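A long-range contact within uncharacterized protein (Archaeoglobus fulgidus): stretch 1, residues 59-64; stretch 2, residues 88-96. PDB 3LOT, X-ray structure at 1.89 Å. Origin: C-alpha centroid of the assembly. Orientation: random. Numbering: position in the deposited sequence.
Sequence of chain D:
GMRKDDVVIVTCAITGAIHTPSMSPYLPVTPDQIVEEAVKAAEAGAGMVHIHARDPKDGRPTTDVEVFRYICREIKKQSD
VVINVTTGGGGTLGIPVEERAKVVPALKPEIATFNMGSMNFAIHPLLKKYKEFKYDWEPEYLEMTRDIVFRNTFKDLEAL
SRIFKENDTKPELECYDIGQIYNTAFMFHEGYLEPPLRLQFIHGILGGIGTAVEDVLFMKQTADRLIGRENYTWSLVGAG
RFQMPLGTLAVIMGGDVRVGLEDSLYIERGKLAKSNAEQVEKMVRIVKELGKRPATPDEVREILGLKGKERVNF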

# COMPACT_ATOMS: atom_id res chain seq x y z
N GLY D 59 -24.14 -6.63 -35.85
CA GLY D 59 -23.58 -6.19 -34.58
C GLY D 59 -22.09 -5.95 -34.50
O GLY D 59 -21.57 -5.67 -33.42
N ARG D 60 -21.39 -6.01 -35.63
CA ARG D 60 -19.95 -5.78 -35.62
C ARG D 60 -19.65 -4.31 -35.25
O ARG D 60 -20.34 -3.42 -35.72
CB ARG D 60 -19.38 -6.14 -36.97
CG ARG D 60 -17.91 -6.00 -37.08
CD ARG D 60 -17.40 -6.58 -38.40
NE ARG D 60 -15.98 -7.01 -38.32
CZ ARG D 60 -14.90 -6.27 -38.62
NH1 ARG D 60 -14.99 -4.99 -39.02
NH2 ARG D 60 -13.68 -6.81 -38.53
N PRO D 61 -18.66 -4.07 -34.38
CA PRO D 61 -18.25 -2.70 -34.04
C PRO D 61 -18.00 -1.85 -35.28
O PRO D 61 -17.38 -2.31 -36.23
CB PRO D 61 -16.96 -2.91 -33.25
CG PRO D 61 -17.13 -4.29 -32.63
CD PRO D 61 -17.98 -5.08 -33.55
N THR D 62 -18.51 -0.61 -35.28
CA THR D 62 -18.20 0.33 -36.34
C THR D 62 -17.92 1.72 -35.78
O THR D 62 -18.50 2.11 -34.75
CB THR D 62 -19.38 0.46 -37.33
OG1 THR D 62 -19.07 1.50 -38.25
CG2 THR D 62 -20.67 0.83 -36.60
N THR D 63 -17.05 2.48 -36.45
CA THR D 63 -16.77 3.86 -36.07
C THR D 63 -17.67 4.85 -36.82
O THR D 63 -17.64 6.03 -36.52
CB THR D 63 -15.33 4.21 -36.35
OG1 THR D 63 -15.07 3.95 -37.73
CG2 THR D 63 -14.37 3.35 -35.50
N ASP D 64 -18.47 4.36 -37.77
CA ASP D 64 -19.32 5.19 -38.65
C ASP D 64 -20.03 6.34 -37.91
O ASP D 64 -20.92 6.12 -37.11
CB ASP D 64 -20.32 4.28 -39.36
CG ASP D 64 -21.26 5.01 -40.33
OD1 ASP D 64 -21.33 6.26 -40.42
OD2 ASP D 64 -21.97 4.29 -41.04
N GLY D 88 -12.46 5.22 -28.30
CA GLY D 88 -11.67 3.98 -28.16
C GLY D 88 -12.21 2.84 -29.03
O GLY D 88 -11.44 2.02 -29.55
N GLY D 89 -13.54 2.80 -29.18
CA GLY D 89 -14.21 1.88 -30.10
C GLY D 89 -13.56 1.77 -31.47
O GLY D 89 -13.42 2.76 -32.16
N GLY D 90 -13.18 0.55 -31.87
CA GLY D 90 -12.39 0.32 -33.09
C GLY D 90 -10.90 0.02 -32.84
O GLY D 90 -10.18 -0.51 -33.72
N GLY D 91 -10.43 0.40 -31.65
CA GLY D 91 -9.04 0.31 -31.34
C GLY D 91 -8.60 -1.14 -31.30
O GLY D 91 -7.45 -1.45 -31.70
N THR D 92 -9.51 -2.01 -30.84
CA THR D 92 -9.28 -3.47 -30.74
C THR D 92 -9.38 -4.13 -32.13
O THR D 92 -9.15 -5.33 -32.26
CB THR D 92 -10.28 -4.20 -29.77
OG1 THR D 92 -11.64 -3.88 -30.11
CG2 THR D 92 -10.05 -3.81 -28.30
N LEU D 93 -9.77 -3.35 -33.14
CA LEU D 93 -9.71 -3.79 -34.53
C LEU D 93 -8.55 -3.06 -35.23
O LEU D 93 -8.45 -3.07 -36.45
CB LEU D 93 -11.05 -3.52 -35.27
CG LEU D 93 -12.37 -4.19 -34.83
CD1 LEU D 93 -13.17 -3.23 -33.92
CD2 LEU D 93 -13.23 -4.60 -35.99
N GLY D 94 -7.65 -2.44 -34.47
CA GLY D 94 -6.48 -1.81 -35.06
C GLY D 94 -6.73 -0.44 -35.69
O GLY D 94 -5.85 0.09 -36.39
N ILE D 95 -7.88 0.17 -35.41
CA ILE D 95 -8.24 1.49 -36.00
C ILE D 95 -7.50 2.59 -35.24
O ILE D 95 -7.59 2.61 -34.00
CB ILE D 95 -9.80 1.79 -35.94
CG1 ILE D 95 -10.59 0.80 -36.82
CG2 ILE D 95 -10.12 3.26 -36.34
CD1 ILE D 95 -12.09 1.02 -36.76
N PRO D 96 -6.78 3.50 -35.95
CA PRO D 96 -6.01 4.53 -35.19
C PRO D 96 -6.87 5.65 -34.50
O PRO D 96 -8.05 5.83 -34.80
CB PRO D 96 -5.04 5.13 -36.25
CG PRO D 96 -5.58 4.78 -37.58
CD PRO D 96 -6.66 3.68 -37.43

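Leu93 and Thr63 anchor this contact, which buries 246 Å² in all and has no hydrogen bond between the two stretches; what holds the surfaces together is packing. Leu93 has the largest covered area, 72 Å². Its CA-to-CB bond points toward stretch 1, and its two methyl groups meet different neighbours there. CD1 lies 3.9 Å from CB of Pro61, an apolar contact with a proline that also directs its CB toward the other stretch. CD2 lies 3.4 Å from NH2 of Arg60 and sits over one face of the guanidinium. Arg60 leaves its backbone sideways, yet its extended side chain, with chi1, chi2 and chi3 all t, brings the charged group up to the leucine. The flat face of a guanidinium makes poor hydrogen bonds, so a methyl group can cover it while the N-H groups, which lie in the plane, remain free to point elsewhere. Leu93 itself has chi1 in m, with chi2 at 97°, between the usual wells.

Thr63, with 60 Å² covered, makes the second half of the contact. Its CB points toward stretch 2, and with chi1 in p its methyl CG2 reaches 3.5 Å from CD1 of Ile95 and 3.5 Å from the carbonyl O of Gly89. Ile95, chi1 m and chi2 t, extends CD1 to meet this methyl. The same CG2 is 4.3 Å from CA of Gly90, and Thr63 and Gly90 are the pair whose CA atoms come nearest across the stretches, at 6.4 Å.

That closeness depends on Gly90 having no side chain. A CB modelled there would fall 3.0 Å from CG2 of Thr63 and 2.8 Å from CD1 of Ile95, clashing with both; the positive phi of 104° with psi of -20° would also jam it against the carbonyl O of Gly89.

The backbone of stretch 2 folds compactly behind these contacts. A type II turn runs from Gly88 to Gly91, closed by Gly91 N to Gly88 O at 2.8 Å. The carbonyl O of Gly90 then accepts from both Leu93 N and Ile95 N, each at 2.9 Å, tying together the backbones of the two residues whose side chains pack on stretch 1. In stretch 1, Thr62 turns its CB away from the contact, and its OG1 accepts a hydrogen bond from Asp64 N at 3.0 Å, bridging the backbone around Thr63.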